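Local coordinates for protein N-isopropylammelide isopropylaminohydrolase (Burkholderia multivorans ATCC 17616, PDB 6NBO) that belongs to the amidohydrolase family and holds zinc ions in a domain of the TIM-barrel type, at residues E320-I325 with E342-G347; D335-A340 with E377-R382; V203-A208 with D231-R236. All coordinates share one frame; numbering follows the deposited sequence. Where two conformers were deposited one is given.

Interaction 1 (E320-I325 with E342-G347)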
loop_
_atom_site.group_PDB
_atom_site.type_symbol
_atom_site.label_atom_id
_atom_site.label_comp_id
_atom_site.label_asym_id
_atom_site.label_seq_id
_atom_site.Cartn_x
_atom_site.Cartn_y
_atom_site.Cartn_z
ATOM N N GLU A 320 7.491 8.268 6.826
ATOM C CA GLU A 320 8.845 7.727 6.847
ATOM C C GLU A 320 9.130 6.917 5.591
ATOM O O GLU A 320 10.253 6.945 5.068
ATOM C CB GLU A 320 9.060 6.871 8.093
ATOM C CG GLU A 320 10.485 6.360 8.207
ATOM C CD GLU A 320 10.802 5.927 9.614
ATOM O OE1 GLU A 320 10.797 4.710 9.874
ATOM O OE2 GLU A 320 11.019 6.813 10.466
ATOM N N ARG A 321 8.140 6.171 5.097
ATOM C CA ARG A 321 8.368 5.426 3.860
ATOM C C ARG A 321 8.585 6.376 2.688
ATOM O O ARG A 321 9.435 6.127 1.819
ATOM C CB ARG A 321 7.196 4.480 3.589
ATOM C CG ARG A 321 7.395 3.563 2.375
ATOM C CD ARG A 321 8.701 2.789 2.443
ATOM N NE ARG A 321 8.959 2.183 3.754
ATOM C CZ ARG A 321 9.953 1.329 3.989
ATOM N NH1 ARG A 321 10.761 0.960 3.005
ATOM N NH2 ARG A 321 10.136 0.837 5.202
ATOM N N ALA A 322 7.841 7.478 2.656
ATOM C CA ALA A 322 8.069 8.490 1.631
ATOM C C ALA A 322 9.484 9.025 1.716
ATOM O O ALA A 322 10.163 9.179 0.690
ATOM C CB ALA A 322 7.064 9.633 1.781
ATOM N N MET A 323 9.951 9.306 2.936
ATOM C CA MET A 323 11.329 9.746 3.119
ATOM C C MET A 323 12.314 8.716 2.582
ATOM O O MET A 323 13.306 9.074 1.937
ATOM C CB MET A 323 11.611 10.008 4.603
ATOM C CG MET A 323 12.986 10.626 4.857
ATOM S SD MET A 323 13.440 10.571 6.596
ATOM C CE MET A 323 13.787 8.818 6.793
ATOM N N LEU A 324 12.070 7.430 2.840
ATOM C CA LEU A 324 13.032 6.420 2.398
ATOM C C LEU A 324 13.014 6.268 0.878
ATOM O O LEU A 324 14.062 6.058 0.252
ATOM C CB LEU A 324 12.739 5.088 3.075
ATOM C CG LEU A 324 12.980 5.039 4.584
ATOM C CD1 LEU A 324 12.455 3.720 5.133
ATOM C CD2 LEU A 324 14.468 5.182 4.886
ATOM N N ILE A 325 11.833 6.379 0.272
ATOM C CA ILE A 325 11.742 6.382 -1.190
ATOM C C ILE A 325 12.540 7.551 -1.768
ATOM O O ILE A 325 13.321 7.394 -2.718
ATOM C CB ILE A 325 10.261 6.419 -1.620
ATOM C CG1 ILE A 325 9.582 5.085 -1.275
ATOM C CG2 ILE A 325 10.122 6.720 -3.115
ATOM C CD1 ILE A 325 8.067 5.090 -1.434
ATOM N N GLU A 342 3.717 11.931 -2.933
ATOM C CA GLU A 342 2.644 11.454 -3.800
ATOM C C GLU A 342 2.550 9.923 -3.817
ATOM O O GLU A 342 1.450 9.373 -3.950
ATOM C CB GLU A 342 2.854 12.002 -5.219
ATOM C CG GLU A 342 1.713 11.689 -6.162
ATOM C CD GLU A 342 1.901 12.258 -7.567
ATOM O OE1 GLU A 342 3.058 12.514 -7.977
ATOM O OE2 GLU A 342 0.877 12.430 -8.265
ATOM N N CYS A 343 3.682 9.221 -3.671
ATOM C CA CYS A 343 3.682 7.758 -3.650
ATOM C C CYS A 343 2.937 7.160 -2.456
ATOM O O CYS A 343 2.592 5.972 -2.500
ATOM C CB CYS A 343 5.120 7.221 -3.635
ATOM S SG CYS A 343 6.045 7.632 -5.134
ATOM N N VAL A 344 2.734 7.915 -1.375
ATOM C CA VAL A 344 1.972 7.417 -0.233
ATOM C C VAL A 344 0.691 8.211 -0.012
ATOM O O VAL A 344 0.051 8.075 1.037
ATOM C CB VAL A 344 2.824 7.377 1.056
ATOM C CG1 VAL A 344 4.117 6.603 0.821
ATOM C CG2 VAL A 344 3.113 8.791 1.603
ATOM N N THR A 345 0.295 9.033 -0.991
ATOM C CA THR A 345 -0.989 9.724 -0.947
ATOM C C THR A 345 -1.727 9.546 -2.278
ATOM O O THR A 345 -2.215 8.448 -2.564
ATOM C CB THR A 345 -0.810 11.210 -0.584
ATOM O OG1 THR A 345 0.183 11.820 -1.423
ATOM C CG2 THR A 345 -0.366 11.360 0.896
ATOM N N HIS A 346 -1.841 10.605 -3.088
ATOM C CA HIS A 346 -2.705 10.546 -4.271
ATOM C C HIS A 346 -2.255 9.479 -5.264
ATOM O O HIS A 346 -3.094 8.824 -5.901
ATOM C CB HIS A 346 -2.754 11.909 -4.963
ATOM C CG HIS A 346 -3.254 13.003 -4.083
ATOM N ND1 HIS A 346 -2.443 13.659 -3.184
ATOM C CD2 HIS A 346 -4.489 13.544 -3.944
ATOM C CE1 HIS A 346 -3.153 14.563 -2.532
ATOM N NE2 HIS A 346 -4.395 14.519 -2.981
ATOM N N GLY A 347 -0.942 9.316 -5.446
ATOM C CA GLY A 347 -0.456 8.315 -6.388
ATOM C C GLY A 347 -0.746 6.899 -5.926
ATOM O O GLY A 347 -1.189 6.058 -6.712
#

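Interaction 2 (D335-A340 with E377-R382)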
loop_
_atom_site.group_PDB
_atom_site.type_symbol
_atom_site.label_atom_id
_atom_site.label_comp_id
_atom_site.label_asym_id
_atom_site.label_seq_id
_atom_site.Cartn_x
_atom_site.Cartn_y
_atom_site.Cartn_z
ATOM N N ASP A 335 10.418 19.762 -4.632
ATOM C CA ASP A 335 9.373 19.185 -5.475
ATOM C C ASP A 335 9.598 17.690 -5.695
ATOM O O ASP A 335 8.634 16.942 -5.907
ATOM C CB ASP A 335 9.244 19.955 -6.796
ATOM C CG ASP A 335 10.550 20.077 -7.573
ATOM O OD1 ASP A 335 11.441 19.203 -7.464
ATOM O OD2 ASP A 335 10.673 21.068 -8.323
ATOM N N ALA A 336 10.849 17.225 -5.599
ATOM C CA ALA A 336 11.092 15.789 -5.656
ATOM C C ALA A 336 10.592 15.096 -4.392
ATOM O O ALA A 336 10.026 13.998 -4.463
ATOM C CB ALA A 336 12.581 15.508 -5.868
ATOM N N LEU A 337 10.800 15.712 -3.222
ATOM C CA LEU A 337 10.219 15.167 -1.997
ATOM C C LEU A 337 8.698 15.091 -2.098
ATOM O O LEU A 337 8.077 14.165 -1.570
ATOM C CB LEU A 337 10.630 16.015 -0.795
ATOM C CG LEU A 337 11.886 15.516 -0.058
ATOM C CD1 LEU A 337 13.038 15.297 -1.030
ATOM C CD2 LEU A 337 12.296 16.528 0.991
ATOM N N GLU A 338 8.077 16.058 -2.773
ATOM C CA GLU A 338 6.630 15.993 -2.943
ATOM C C GLU A 338 6.236 14.870 -3.893
ATOM O O GLU A 338 5.152 14.294 -3.749
ATOM C CB GLU A 338 6.102 17.350 -3.429
ATOM C CG GLU A 338 6.273 18.432 -2.362
ATOM C CD GLU A 338 5.738 19.785 -2.803
ATOM O OE1 GLU A 338 4.838 19.816 -3.663
ATOM O OE2 GLU A 338 6.221 20.810 -2.282
ATOM N N VAL A 339 7.102 14.539 -4.858
ATOM C CA VAL A 339 6.857 13.362 -5.685
ATOM C C VAL A 339 6.888 12.107 -4.827
ATOM O O VAL A 339 6.065 11.199 -4.992
ATOM C CB VAL A 339 7.877 13.280 -6.835
ATOM C CG1 VAL A 339 7.779 11.917 -7.519
ATOM C CG2 VAL A 339 7.646 14.402 -7.826
ATOM N N ALA A 340 7.834 12.035 -3.888
ATOM C CA ALA A 340 7.870 10.880 -2.999
ATOM C C ALA A 340 6.628 10.836 -2.119
ATOM O O ALA A 340 6.045 9.764 -1.908
ATOM C CB ALA A 340 9.144 10.902 -2.146
ATOM N N GLU A 377 9.245 19.378 4.402
ATOM C CA GLU A 377 9.594 19.217 5.812
ATOM C C GLU A 377 8.840 18.049 6.438
ATOM O O GLU A 377 9.421 17.264 7.195
ATOM C CB GLU A 377 9.309 20.499 6.598
ATOM C CG GLU A 377 9.693 20.376 8.071
ATOM C CD GLU A 377 9.162 21.515 8.946
ATOM O OE1 GLU A 377 8.833 22.602 8.422
ATOM O OE2 GLU A 377 9.073 21.316 10.175
ATOM N N ALA A 378 7.544 17.926 6.147
ATOM C CA ALA A 378 6.772 16.821 6.707
ATOM C C ALA A 378 7.359 15.475 6.309
ATOM O O ALA A 378 7.353 14.530 7.108
ATOM C CB ALA A 378 5.313 16.909 6.258
ATOM N N VAL A 379 7.843 15.355 5.067
ATOM C CA VAL A 379 8.454 14.096 4.638
ATOM C C VAL A 379 9.693 13.773 5.476
ATOM O O VAL A 379 9.829 12.662 6.009
ATOM C CB VAL A 379 8.784 14.134 3.135
ATOM C CG1 VAL A 379 9.657 12.925 2.754
ATOM C CG2 VAL A 379 7.498 14.124 2.315
ATOM N N VAL A 380 10.619 14.724 5.613
ATOM C CA VAL A 380 11.872 14.348 6.281
ATOM C C VAL A 380 11.753 14.407 7.804
ATOM O O VAL A 380 12.408 13.625 8.510
ATOM C CB VAL A 380 13.060 15.206 5.797
ATOM C CG1 VAL A 380 13.165 15.177 4.276
ATOM C CG2 VAL A 380 12.976 16.625 6.327
ATOM N N ALA A 381 10.951 15.325 8.345
ATOM C CA ALA A 381 10.851 15.441 9.794
ATOM C C ALA A 381 9.861 14.458 10.398
ATOM O O ALA A 381 9.964 14.157 11.593
ATOM C CB ALA A 381 10.452 16.858 10.208
ATOM N N ARG A 382 8.915 13.954 9.609
ATOM C CA ARG A 382 7.902 13.016 10.083
ATOM C C ARG A 382 7.255 13.472 11.394
ATOM O O ARG A 382 7.203 12.713 12.365
ATOM C CB ARG A 382 8.509 11.628 10.247
ATOM C CG ARG A 382 9.027 11.016 8.924
ATOM C CD ARG A 382 10.267 10.152 9.162
ATOM N NE ARG A 382 11.476 10.935 9.421
ATOM C CZ ARG A 382 12.556 10.449 10.029
ATOM N NH1 ARG A 382 12.555 9.197 10.471
ATOM N NH2 ARG A 382 13.630 11.212 10.224
#

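Interaction 3 (V203-A208 with D231-R236)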
loop_
_atom_site.group_PDB
_atom_site.type_symbol
_atom_site.label_atom_id
_atom_site.label_comp_id
_atom_site.label_asym_id
_atom_site.label_seq_id
_atom_site.Cartn_x
_atom_site.Cartn_y
_atom_site.Cartn_z
ATOM N N VAL A 203 -2.429 -19.625 -15.377
ATOM C CA VAL A 203 -3.209 -20.116 -14.236
ATOM C C VAL A 203 -3.711 -18.947 -13.391
ATOM O O VAL A 203 -4.899 -18.862 -13.052
ATOM C CB VAL A 203 -2.382 -21.109 -13.398
ATOM C CG1 VAL A 203 -3.019 -21.316 -12.021
ATOM C CG2 VAL A 203 -2.253 -22.457 -14.126
ATOM N N LEU A 204 -2.818 -18.022 -13.051
ATOM C CA LEU A 204 -3.201 -16.892 -12.210
ATOM C C LEU A 204 -4.235 -16.003 -12.899
ATOM O O LEU A 204 -5.242 -15.622 -12.293
ATOM C CB LEU A 204 -1.958 -16.086 -11.845
ATOM C CG LEU A 204 -0.998 -16.735 -10.855
ATOM C CD1 LEU A 204 0.273 -15.891 -10.751
ATOM C CD2 LEU A 204 -1.677 -16.889 -9.494
ATOM N N PHE A 205 -3.998 -15.632 -14.163
ATOM C CA PHE A 205 -4.986 -14.786 -14.832
ATOM C C PHE A 205 -6.317 -15.509 -15.000
ATOM O O PHE A 205 -7.377 -14.873 -14.961
ATOM C CB PHE A 205 -4.460 -14.284 -16.185
ATOM C CG PHE A 205 -3.648 -13.023 -16.071
ATOM C CD1 PHE A 205 -2.312 -13.074 -15.700
ATOM C CD2 PHE A 205 -4.237 -11.780 -16.278
ATOM C CE1 PHE A 205 -1.562 -11.904 -15.565
ATOM C CE2 PHE A 205 -3.500 -10.615 -16.156
ATOM C CZ PHE A 205 -2.160 -10.672 -15.794
ATOM N N GLY A 206 -6.287 -16.833 -15.181
ATOM C CA GLY A 206 -7.530 -17.577 -15.279
ATOM C C GLY A 206 -8.345 -17.483 -14.003
ATOM O O GLY A 206 -9.559 -17.263 -14.041
ATOM N N ILE A 207 -7.687 -17.624 -12.857
ATOM C CA ILE A 207 -8.403 -17.549 -11.586
ATOM C C ILE A 207 -8.984 -16.158 -11.389
ATOM O O ILE A 207 -10.161 -16.005 -11.049
ATOM C CB ILE A 207 -7.480 -17.943 -10.421
ATOM C CG1 ILE A 207 -7.023 -19.396 -10.572
ATOM C CG2 ILE A 207 -8.191 -17.712 -9.060
ATOM C CD1 ILE A 207 -5.882 -19.766 -9.627
ATOM N N ALA A 208 -8.174 -15.120 -11.618
ATOM C CA ALA A 208 -8.667 -13.760 -11.421
ATOM C C ALA A 208 -9.817 -13.455 -12.370
ATOM O O ALA A 208 -10.809 -12.828 -11.978
ATOM C CB ALA A 208 -7.533 -12.755 -11.617
ATOM N N ASP A 231 6.974 -8.938 -19.604
ATOM C CA ASP A 231 6.361 -8.927 -20.929
ATOM C C ASP A 231 5.198 -9.904 -21.004
ATOM O O ASP A 231 4.141 -9.581 -21.562
ATOM C CB ASP A 231 7.400 -9.257 -21.997
ATOM C CG ASP A 231 6.771 -9.456 -23.367
ATOM O OD1 ASP A 231 6.184 -8.498 -23.892
ATOM O OD2 ASP A 231 6.843 -10.573 -23.908
ATOM N N LEU A 232 5.387 -11.114 -20.462
ATOM C CA LEU A 232 4.310 -12.102 -20.431
ATOM C C LEU A 232 3.096 -11.563 -19.691
ATOM O O LEU A 232 1.959 -11.695 -20.162
ATOM C CB LEU A 232 4.786 -13.395 -19.763
ATOM C CG LEU A 232 5.652 -14.377 -20.545
ATOM C CD1 LEU A 232 5.891 -15.610 -19.689
ATOM C CD2 LEU A 232 4.970 -14.756 -21.846
ATOM N N ILE A 233 3.319 -10.969 -18.519
ATOM C CA ILE A 233 2.229 -10.432 -17.711
ATOM C C ILE A 233 1.480 -9.340 -18.473
ATOM O O ILE A 233 0.244 -9.314 -18.507
ATOM C CB ILE A 233 2.789 -9.917 -16.376
ATOM C CG1 ILE A 233 3.243 -11.103 -15.515
ATOM C CG2 ILE A 233 1.761 -9.057 -15.650
ATOM C CD1 ILE A 233 4.225 -10.724 -14.421
ATOM N N LEU A 234 2.224 -8.425 -19.100
ATOM C CA LEU A 234 1.587 -7.331 -19.830
ATOM C C LEU A 234 0.838 -7.840 -21.061
ATOM O O LEU A 234 -0.230 -7.318 -21.404
ATOM C CB LEU A 234 2.638 -6.290 -20.229
ATOM C CG LEU A 234 3.368 -5.604 -19.063
ATOM C CD1 LEU A 234 4.446 -4.669 -19.576
ATOM C CD2 LEU A 234 2.386 -4.851 -18.176
ATOM N N GLN A 235 1.392 -8.843 -21.750
ATOM C CA GLN A 235 0.683 -9.458 -22.874
ATOM C C GLN A 235 -0.677 -9.984 -22.441
ATOM O O GLN A 235 -1.693 -9.754 -23.108
ATOM C CB GLN A 235 1.500 -10.607 -23.457
ATOM C CG GLN A 235 2.657 -10.222 -24.323
ATOM C CD GLN A 235 3.147 -11.426 -25.108
ATOM O OE1 GLN A 235 2.345 -12.206 -25.620
ATOM N NE2 GLN A 235 4.460 -11.594 -25.188
ATOM N N ARG A 236 -0.702 -10.729 -21.337
ATOM C CA ARG A 236 -1.950 -11.296 -20.850
ATOM C C ARG A 236 -2.905 -10.195 -20.399
ATOM O O ARG A 236 -4.113 -10.260 -20.663
ATOM C CB ARG A 236 -1.654 -12.270 -19.704
ATOM C CG ARG A 236 -2.671 -13.378 -19.555
ATOM C CD ARG A 236 -2.551 -14.383 -20.699
ATOM N NE ARG A 236 -3.725 -15.247 -20.784
ATOM C CZ ARG A 236 -4.603 -15.220 -21.784
ATOM N NH1 ARG A 236 -5.645 -16.040 -21.772
ATOM N NH2 ARG A 236 -4.435 -14.385 -22.805
#

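Interaction 1 (E320-I325 with E342-G347)
In the TIM barrel of this amidohydrolase, Ala322 and Ile325 on helix 318-328 pack against Cys343 and Val344 in the turn that precedes helix 346-352. The turn is type I and runs from Glu342 to Thr345. It sits between the last and first barrel strands: the backbone of Cys343 bonds to Gly301, and that of Val344 to Val62. Helix 318-328 packs against this turn. The contact is apolar and buried, with no hydrogen bond across it. The backbones come nearest at Ala322 and Val344, whose CA atoms are 6.5 Å apart. Val344 points its side chain at the helix. With chi1 at -53°, its CG2 branch lies between the backbone N and the carbonyl carbon, and this branch does the touching. CG2 of Val344 meets the CB of Ala322 at 4.0 Å. One helical turn further on, Ile325 reaches out with its long branch. Its chi2 of 170° extends the chain, so that CD1 comes within 4.3 Å of CB of Cys343. The side chain of Ile325 is still about 13 Å from a bound zinc ion, so the contact belongs to the shell of the barrel and not to the metal site. Beside it, Leu324 lays CD1 over the centre of the Arg321 guanidinium, 3.6 Å above its plane. Glu342 points away from helix 318-328, and its carboxylate forms salt bridges through OE1 with Arg293 and through OE2 with Arg350. Thr345 stands at the N-cap position of helix 346-352, but its OG1 bonds back to the carbonyl O of Leu341 and does not cap. The carbonyl O of Glu342 takes two backbone bonds, from Thr345 N at 3.2 Å and from Gly347 N at 2.8 Å, which arrive from opposite faces of its plane.

Interaction 2 (D335-A340 with E377-R382)
Leu337 and Val379 mark the nearest approach of two helical backbones, with their CA atoms 6.9 Å apart. This is helix-to-helix packing on the periphery of the amidohydrolase fold. It joins helix 334-342, which follows the barrel strands, to helix 375-381, which comes between strands 367-370 and 387-390 in sequence. Leu337 is the central side chain and points into the interface. Its CD2 branch touches CG1 of Val380 at 3.7 Å, and the two side chains cross at about a right angle. Val379 also points at the partner helix and uses both methyls. With chi1 at 169°, CG1 is anti to the backbone N and comes within 4.4 Å of CG of Leu337. The other methyl, CG2, lies against the main chain, 3.9 Å from the carbonyl O of Leu337. Phe331 and Ala376 also touch Leu337, while Met323 of helix 318-328 packs on Val379. Val380 is exposed. Beyond it the helix ends, and Arg382 leaves helical geometry with positive phi. Its side chain folds back over the last turn, and NH1 forms a salt bridge with Glu320. The guanidinium meets one carbonyl side-on: Val380 O accepts from Arg382 NE at 3.0 Å, above the carbonyl plane, and from Arg382 NH2 at 3.2 Å, nearly in line with C=O.

Interaction 3 (V203-A208 with D231-R236)
Phe205 and Arg236 meet through a CH-pi contact. The CG methylene of Arg236 lies over one face of the Phe205 ring, 4.0 Å from its centroid and set off toward the rim. Its closest ring atom is CG of Phe205, at 3.6 Å. Arg236 CB comes within 4.1 Å of CD1 of Phe205. The aliphatic part of the arginine therefore does the touching. Its CG is anti to the backbone N, with chi1 at -152°, and the chain then bends at chi2. The two side chains slide past each other in opposite directions. The guanidinium is not stacked on the ring: the planes are 50° apart.

Van der Waals contact continues at the far end of the ring. CZ of Phe205 makes an apolar contact with CG2 of Ile233 at 4.2 Å. The same CZ lies 3.9 Å from the carbonyl O of Ile233, which approaches the ring obliquely. The two helices, 197-211 and 223-239, are neighbours on the outside of the TIM barrel. Strand 215-219 connects them in sequence and lies beneath them. Leu215 of that strand packs on Phe205, and Leu217 packs on Ile233. Leu240 and Met242 also touch the Phe205 side chain, which is buried.

Polar interactions lie within or outside the two segments, and no hydrogen bond crosses between them. Arg236 NE has a long, weak ion pair with Asp202, on the same helix as Phe205. One turn apart on helix 223-239, Gln235 and Asp231 are joined by their side chains. Asp231 OD1 forms a salt bridge with Arg268 of helix 259-272. Its other oxygen, OD2, takes a hydrogen bond of 2.9 Å from Gln235 NE2, which lies above the carboxylate plane.

From the N terminus, interaction 3 comes first. It closes a loop from helix 197-211 through strand 215-219, which carries the zinc ligand His218, to helix 223-239. Both other contacts open only after it has closed. Interaction 1 opens at 320-325, and interaction 2 opens at 335-340. Interaction 1 closes at 342-347, before interaction 2 closes at 377-382, so the two cross. They also touch, for instance where Ala340 packs on the backbone of Ala322. Together they tie the end of the barrel to the helix among the C-terminal strands. Interactions 2 and 3 lie on opposite sides of the chain's centre, with centres 36 Å apart.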